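PDB 3GWB: peptidase M16 inactive domain family protein from Pseudomonas fluorescens, which is an M16 peptidase-family protein that carries the family's so-called inactive domain and may have hydrolase activity, which is unproven. Local coordinates for residues 24-38 with 197-210. Residues are numbered along the deposited sequence; the frame is centred on the assembly and turned at random.
Sequences KVLFVEARELPMFDL and VVIALVGDLSRSDA
Strand 197-203 is threaded between strand 24-29 and the start of strand 35-42 in the mixed sheet, parallel to the first and antiparallel to the second. Val-28 N reaches Leu-201 O at 3.1 Å, and across the other edge Asp-37 N meets Val-202 O at 2.7 Å. Gly-203 presses its CA to 3.7 Å from Phe-36 CB, where a side chain on the glycine would collide with Phe-36. On the face it shares with Leu-201, Phe-27 has its ring carbon CG anti to the backbone N (chi1 166°), which lays the ring against the start of helix 207-220: Ala-210 CB sits over the centre of one face, 3.8 Å from the centroid, while Leu-205 O comes to the ring edge in plane, 3.3 Å from CZ. Replacing this phenylalanine by an alanine would probably open a gap facing Ala-210 and let the helix start shift. Leu-205 turns CD1 over the face of the Phe-36 ring, a CH-pi contact, and Leu-201 CD2 packs tightly on Leu-38 CD1 at 3.5 Å. At the strand ends two carboxylates lie in the guanidinium plane of Arg-31 and fix how the group is turned, through salt bridges from NE to Glu-29 OE2 at 2.8 Å and from NH1 to Asp-204 OD1 at 3.1 Å, both oxygens being met from above their carboxylate planes. The other oxygen of Asp-204 bonds to Ser-103. Ser-206 and Asp-209 close a capping box on the helix. Strand 15-18 continues the sheet beyond 24-29, strand 95-102 beyond 35-42; helix 105-120 packs on Phe-36 and Leu-38, and helix 365-377 covers Val-28 and Val-202 on the other face.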
# COMPACT_ATOMS: atom_id res chain seq x y z
N LYS A 24 -26.31 -15.74 1.68
CA LYS A 24 -26.00 -16.47 0.47
C LYS A 24 -24.58 -17.02 0.58
O LYS A 24 -23.65 -16.27 0.86
CB LYS A 24 -26.08 -15.54 -0.74
CG LYS A 24 -27.38 -14.78 -0.85
CD LYS A 24 -27.33 -13.77 -2.00
CE LYS A 24 -27.18 -14.47 -3.35
NZ LYS A 24 -28.33 -15.38 -3.61
N VAL A 25 -24.42 -18.32 0.38
CA VAL A 25 -23.10 -18.96 0.45
C VAL A 25 -22.65 -19.50 -0.91
O VAL A 25 -23.42 -20.16 -1.62
CB VAL A 25 -23.10 -20.15 1.45
CG1 VAL A 25 -21.70 -20.71 1.58
CG2 VAL A 25 -23.62 -19.70 2.81
N LEU A 26 -21.40 -19.22 -1.29
CA LEU A 26 -20.84 -19.75 -2.54
C LEU A 26 -19.52 -20.41 -2.17
O LEU A 26 -18.71 -19.83 -1.43
CB LEU A 26 -20.62 -18.66 -3.57
CG LEU A 26 -21.90 -18.13 -4.23
CD1 LEU A 26 -22.62 -17.16 -3.29
CD2 LEU A 26 -21.53 -17.43 -5.53
N PHE A 27 -19.29 -21.60 -2.69
CA PHE A 27 -18.09 -22.35 -2.35
C PHE A 27 -17.45 -23.11 -3.50
O PHE A 27 -18.15 -23.69 -4.35
CB PHE A 27 -18.45 -23.34 -1.23
CG PHE A 27 -17.43 -24.41 -1.00
CD1 PHE A 27 -16.17 -24.10 -0.48
CD2 PHE A 27 -17.74 -25.74 -1.28
CE1 PHE A 27 -15.23 -25.11 -0.25
CE2 PHE A 27 -16.80 -26.75 -1.05
CZ PHE A 27 -15.56 -26.43 -0.53
N VAL A 28 -16.12 -23.09 -3.53
CA VAL A 28 -15.36 -23.82 -4.54
C VAL A 28 -14.29 -24.62 -3.79
O VAL A 28 -13.47 -24.06 -3.06
CB VAL A 28 -14.65 -22.87 -5.53
CG1 VAL A 28 -13.69 -23.66 -6.43
CG2 VAL A 28 -15.67 -22.13 -6.38
N GLU A 29 -14.32 -25.94 -3.96
CA GLU A 29 -13.33 -26.78 -3.30
C GLU A 29 -12.05 -26.72 -4.13
O GLU A 29 -12.10 -26.83 -5.36
CB GLU A 29 -13.83 -28.23 -3.21
CG GLU A 29 -12.97 -29.12 -2.30
CD GLU A 29 -13.46 -30.55 -2.22
OE1 GLU A 29 -14.68 -30.75 -2.03
OE2 GLU A 29 -12.63 -31.48 -2.33
N ALA A 30 -10.92 -26.51 -3.47
CA ALA A 30 -9.61 -26.42 -4.12
C ALA A 30 -8.64 -27.03 -3.12
O ALA A 30 -8.30 -26.41 -2.12
CB ALA A 30 -9.26 -24.98 -4.38
N ARG A 31 -8.18 -28.24 -3.41
CA ARG A 31 -7.31 -28.96 -2.50
C ARG A 31 -5.81 -28.85 -2.72
O ARG A 31 -5.04 -29.47 -1.99
CB ARG A 31 -7.69 -30.44 -2.52
CG ARG A 31 -9.15 -30.72 -2.20
CD ARG A 31 -9.42 -30.53 -0.72
NE ARG A 31 -10.69 -31.13 -0.34
CZ ARG A 31 -11.01 -31.45 0.91
NH1 ARG A 31 -10.15 -31.21 1.89
NH2 ARG A 31 -12.18 -31.99 1.18
N GLU A 32 -5.38 -28.07 -3.71
CA GLU A 32 -3.94 -27.95 -3.98
C GLU A 32 -3.10 -27.46 -2.81
O GLU A 32 -2.03 -28.02 -2.53
CB GLU A 32 -3.70 -27.04 -5.19
CG GLU A 32 -4.44 -25.70 -5.15
CD GLU A 32 -5.88 -25.78 -5.66
OE1 GLU A 32 -6.52 -24.71 -5.79
OE2 GLU A 32 -6.37 -26.89 -5.95
N LEU A 33 -3.57 -26.43 -2.11
CA LEU A 33 -2.86 -25.86 -0.97
C LEU A 33 -3.64 -26.05 0.33
O LEU A 33 -4.87 -26.00 0.33
CB LEU A 33 -2.64 -24.36 -1.20
CG LEU A 33 -1.83 -24.02 -2.45
CD1 LEU A 33 -2.00 -22.55 -2.80
CD2 LEU A 33 -0.37 -24.37 -2.21
N PRO A 34 -2.92 -26.26 1.45
CA PRO A 34 -3.52 -26.47 2.77
C PRO A 34 -4.00 -25.16 3.41
O PRO A 34 -3.60 -24.81 4.52
CB PRO A 34 -2.38 -27.12 3.55
CG PRO A 34 -1.19 -26.37 3.02
CD PRO A 34 -1.45 -26.36 1.52
N MSE A 35 -4.85 -24.45 2.70
CA MSE A 35 -5.37 -23.18 3.20
C MSE A 35 -6.66 -22.84 2.49
O MSE A 35 -7.08 -23.52 1.57
CB MSE A 35 -4.34 -22.07 2.98
CG MSE A 35 -3.65 -22.09 1.62
SE MSE A 35 -2.23 -20.93 1.52
CE MSE A 35 -1.61 -20.99 3.23
N PHE A 36 -7.31 -21.77 2.94
CA PHE A 36 -8.55 -21.37 2.30
C PHE A 36 -8.80 -19.89 2.52
O PHE A 36 -8.19 -19.26 3.40
CB PHE A 36 -9.73 -22.19 2.85
CG PHE A 36 -10.12 -21.84 4.26
CD1 PHE A 36 -11.05 -20.84 4.50
CD2 PHE A 36 -9.54 -22.49 5.33
CE1 PHE A 36 -11.40 -20.49 5.81
CE2 PHE A 36 -9.87 -22.15 6.65
CZ PHE A 36 -10.81 -21.15 6.89
N ASP A 37 -9.69 -19.34 1.70
CA ASP A 37 -10.05 -17.93 1.78
C ASP A 37 -11.54 -17.81 2.05
O ASP A 37 -12.35 -18.45 1.38
CB ASP A 37 -9.74 -17.23 0.46
CG ASP A 37 -8.25 -17.06 0.23
OD1 ASP A 37 -7.87 -16.41 -0.76
OD2 ASP A 37 -7.46 -17.58 1.05
N LEU A 38 -11.87 -17.01 3.06
CA LEU A 38 -13.25 -16.75 3.44
C LEU A 38 -13.46 -15.25 3.21
O LEU A 38 -12.68 -14.43 3.69
CB LEU A 38 -13.49 -17.09 4.92
CG LEU A 38 -14.82 -16.66 5.55
CD1 LEU A 38 -15.98 -17.31 4.82
CD2 LEU A 38 -14.82 -17.06 7.03
N VAL A 197 -25.58 -10.27 3.98
CA VAL A 197 -24.22 -10.67 3.61
C VAL A 197 -24.12 -11.83 2.63
O VAL A 197 -25.01 -12.69 2.55
CB VAL A 197 -23.40 -11.04 4.87
CG1 VAL A 197 -23.82 -12.42 5.37
CG2 VAL A 197 -21.89 -11.00 4.55
N VAL A 198 -23.02 -11.85 1.89
CA VAL A 198 -22.72 -12.93 0.96
C VAL A 198 -21.49 -13.60 1.54
O VAL A 198 -20.51 -12.93 1.85
CB VAL A 198 -22.36 -12.41 -0.45
CG1 VAL A 198 -21.86 -13.57 -1.31
CG2 VAL A 198 -23.58 -11.76 -1.10
N ILE A 199 -21.53 -14.92 1.67
CA ILE A 199 -20.40 -15.67 2.24
C ILE A 199 -19.73 -16.48 1.14
O ILE A 199 -20.32 -17.42 0.61
CB ILE A 199 -20.89 -16.63 3.35
CG1 ILE A 199 -21.50 -15.81 4.49
CG2 ILE A 199 -19.75 -17.48 3.87
CD1 ILE A 199 -22.25 -16.67 5.49
N ALA A 200 -18.50 -16.11 0.80
CA ALA A 200 -17.75 -16.80 -0.25
C ALA A 200 -16.58 -17.56 0.37
O ALA A 200 -15.85 -17.01 1.18
CB ALA A 200 -17.24 -15.79 -1.28
N LEU A 201 -16.42 -18.81 -0.02
CA LEU A 201 -15.36 -19.67 0.51
C LEU A 201 -14.63 -20.44 -0.57
O LEU A 201 -15.26 -21.04 -1.43
CB LEU A 201 -15.96 -20.70 1.48
CG LEU A 201 -16.12 -20.41 2.97
CD1 LEU A 201 -16.97 -21.50 3.61
CD2 LEU A 201 -14.73 -20.35 3.62
N VAL A 202 -13.30 -20.43 -0.53
CA VAL A 202 -12.51 -21.16 -1.50
C VAL A 202 -11.27 -21.78 -0.86
O VAL A 202 -10.50 -21.08 -0.18
CB VAL A 202 -12.03 -20.25 -2.65
CG1 VAL A 202 -11.24 -21.08 -3.64
CG2 VAL A 202 -13.20 -19.57 -3.34
N GLY A 203 -11.08 -23.08 -1.06
CA GLY A 203 -9.89 -23.70 -0.49
C GLY A 203 -9.94 -25.17 -0.14
O GLY A 203 -10.80 -25.92 -0.61
N ASP A 204 -9.00 -25.56 0.70
CA ASP A 204 -8.85 -26.94 1.14
C ASP A 204 -9.90 -27.33 2.17
O ASP A 204 -9.59 -27.55 3.34
CB ASP A 204 -7.43 -27.12 1.70
CG ASP A 204 -7.14 -28.54 2.12
OD1 ASP A 204 -7.67 -29.47 1.46
OD2 ASP A 204 -6.37 -28.73 3.09
N LEU A 205 -11.15 -27.41 1.73
CA LEU A 205 -12.25 -27.76 2.61
C LEU A 205 -13.22 -28.67 1.87
O LEU A 205 -13.33 -28.60 0.65
CB LEU A 205 -13.01 -26.50 3.03
CG LEU A 205 -12.31 -25.34 3.75
CD1 LEU A 205 -13.20 -24.08 3.69
CD2 LEU A 205 -12.03 -25.74 5.19
N SER A 206 -13.92 -29.51 2.62
CA SER A 206 -14.93 -30.38 2.02
C SER A 206 -16.21 -29.54 2.03
O SER A 206 -16.27 -28.51 2.70
CB SER A 206 -15.13 -31.64 2.86
OG SER A 206 -15.66 -31.33 4.14
N ARG A 207 -17.23 -29.97 1.29
CA ARG A 207 -18.50 -29.25 1.28
C ARG A 207 -19.06 -29.18 2.71
O ARG A 207 -19.61 -28.16 3.13
CB ARG A 207 -19.49 -29.95 0.34
CG ARG A 207 -20.97 -29.61 0.54
CD ARG A 207 -21.30 -28.17 0.17
NE ARG A 207 -22.73 -27.87 0.38
CZ ARG A 207 -23.65 -27.80 -0.58
NH1 ARG A 207 -23.32 -28.01 -1.85
NH2 ARG A 207 -24.91 -27.53 -0.27
N SER A 208 -18.90 -30.27 3.46
CA SER A 208 -19.39 -30.32 4.84
C SER A 208 -18.61 -29.33 5.69
O SER A 208 -19.19 -28.64 6.53
CB SER A 208 -19.23 -31.74 5.40
OG SER A 208 -19.94 -32.68 4.60
N ASP A 209 -17.30 -29.26 5.49
CA ASP A 209 -16.46 -28.31 6.23
C ASP A 209 -16.99 -26.91 5.96
O ASP A 209 -17.13 -26.09 6.87
CB ASP A 209 -15.00 -28.34 5.75
CG ASP A 209 -14.25 -29.60 6.17
OD1 ASP A 209 -14.59 -30.19 7.23
OD2 ASP A 209 -13.30 -29.97 5.45
N ALA A 210 -17.26 -26.63 4.69
CA ALA A 210 -17.74 -25.32 4.26
C ALA A 210 -19.11 -24.99 4.85
O ALA A 210 -19.37 -23.85 5.23
CB ALA A 210 -17.80 -25.28 2.74
O HOH W 1 -16.91 -32.30 -0.57
O HOH W 2 -11.88 -32.46 4.51